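Local coordinates for peptidase M3B, oligoendopeptidase F (Enterococcus faecium, PDB 2QR4) that hydrolyses peptide bonds in oligopeptides as an M3-family metallopeptidase, probably using a zinc ion held by its HEXXH motif, at the interface of chains A and B. Numbering follows the deposited sequence. Chains: chain A/B, Peptidase M3B, oligoendopeptidase F.

The interface of chains A and B. Residues chain A 66, 68, 71-72; chain B 209, 460-462.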
loop_
_atom_site.group_PDB
_atom_site.type_symbol
_atom_site.label_atom_id
_atom_site.label_comp_id
_atom_site.label_asym_id
_atom_site.label_seq_id
_atom_site.Cartn_x
_atom_site.Cartn_y
_atom_site.Cartn_z
ATOM N N GLY A 66 12.571 0.165 11.815
ATOM C CA GLY A 66 13.679 0.708 11.049
ATOM C C GLY A 66 14.871 -0.234 10.978
ATOM O O GLY A 66 15.876 0.076 10.338
ATOM N N THR A 68 16.927 -3.211 9.678
ATOM C CA THR A 68 17.070 -4.014 8.461
ATOM C C THR A 68 16.861 -5.500 8.709
ATOM O O THR A 68 16.088 -6.147 8.006
ATOM C CB THR A 68 18.445 -3.805 7.781
ATOM O OG1 THR A 68 18.540 -2.458 7.311
ATOM C CG2 THR A 68 18.607 -4.741 6.591
ATOM N N GLN A 71 13.204 -6.131 9.322
ATOM C CA GLN A 71 12.468 -5.966 8.067
ATOM C C GLN A 71 12.601 -7.237 7.214
ATOM O O GLN A 71 11.609 -7.763 6.698
ATOM C CB GLN A 71 13.011 -4.779 7.281
ATOM C CG GLN A 71 12.778 -3.425 7.914
ATOM C CD GLN A 71 13.510 -2.325 7.170
ATOM O OE1 GLN A 71 14.324 -2.601 6.286
ATOM N NE2 GLN A 71 13.236 -1.070 7.529
ATOM N N ALA A 72 13.836 -7.727 7.097
ATOM C CA ALA A 72 14.157 -8.910 6.297
ATOM C C ALA A 72 13.479 -10.165 6.818
ATOM O O ALA A 72 12.942 -10.959 6.042
ATOM C CB ALA A 72 15.658 -9.122 6.253
ATOM N N ASN B 209 12.622 3.890 3.737
ATOM C CA ASN B 209 11.844 2.728 4.176
ATOM C C ASN B 209 10.423 2.699 3.603
ATOM O O ASN B 209 9.942 1.658 3.139
ATOM C CB ASN B 209 11.793 2.676 5.701
ATOM C CG ASN B 209 13.148 2.361 6.324
ATOM O OD1 ASN B 209 13.842 1.443 5.894
ATOM N ND2 ASN B 209 13.521 3.123 7.342
ATOM N N THR B 460 14.586 -4.715 1.184
ATOM C CA THR B 460 14.687 -3.685 2.211
ATOM C C THR B 460 15.373 -2.466 1.615
ATOM O O THR B 460 16.063 -2.555 0.596
ATOM C CB THR B 460 15.506 -4.178 3.403
ATOM O OG1 THR B 460 16.848 -4.447 2.976
ATOM C CG2 THR B 460 14.908 -5.452 3.960
ATOM N N SER B 461 15.195 -1.317 2.241
ATOM C CA SER B 461 15.748 -0.116 1.670
ATOM C C SER B 461 17.270 -0.171 1.702
ATOM O O SER B 461 17.925 0.365 0.809
ATOM C CB SER B 461 15.233 1.119 2.409
ATOM O OG SER B 461 15.767 1.179 3.716
ATOM N N GLU B 462 17.837 -0.809 2.726
ATOM C CA GLU B 462 19.292 -0.920 2.797
ATOM C C GLU B 462 19.845 -1.691 1.601
ATOM O O GLU B 462 20.802 -1.255 0.969
ATOM C CB GLU B 462 19.759 -1.561 4.102
ATOM C CG GLU B 462 21.286 -1.712 4.185
ATOM C CD GLU B 462 21.816 -1.829 5.626
ATOM O OE1 GLU B 462 22.907 -1.285 5.895
ATOM O OE2 GLU B 462 21.159 -2.447 6.495
HETATM O O HOH W 1 16.624 -1.468 5.468
HETATM O O HOH W 2 12.967 -1.230 4.198
#
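The N-terminal turn of helix 68-87 in chain A meets the starts of helices 208-228 and 461-476 in chain B, in one of two symmetry-related patches of the interface. Side-chain tips and water together knit this small polar patch, an example of how little apolar surface such a contact needs; whether the dimer is the biological one remains an inference.

Direct hydrogen bonds come first. A:Thr68 turns its hydroxyl beside its own backbone N (chi1 -66°), and OG1 gives a 2.7 Å bond to carboxylate OE2 of B:Glu462, reaching it from above the carboxylate plane. The acid crosses the threonine at about a right angle, its CG anti to the backbone N and its chain extended. A:Gln71, also extended, donates amide NE2 to OD1 of B:Asn209 at 3.1 Å. The two amide planes stand 83° apart: the acceptor lies close to the glutamine plane, whereas the donor sits above the asparagine carbonyl. Within chain B, OG of B:Ser461 donates to the same OD1 at 2.9 Å, so at least two side-chain donors meet at this oxygen and probably help fix the amide's rotation.

Packing falls to B:Thr460, which turns CB and CG2 towards A:Gln71. Its methyl CG2 lies 3.9 Å from CB of A:Gln71, and the two side chains cross obliquely.

Water completes the seam. OE1 of A:Gln71 contacts two waters, which link it to the backbone N-H groups opening helix 461-476; the positive end of the helix dipole may polarise both waters. One lies 3.0 Å from N of B:Ser461; the other, also bonded to OG1 of A:Thr68, sits 3.1 Å from N of B:Glu462.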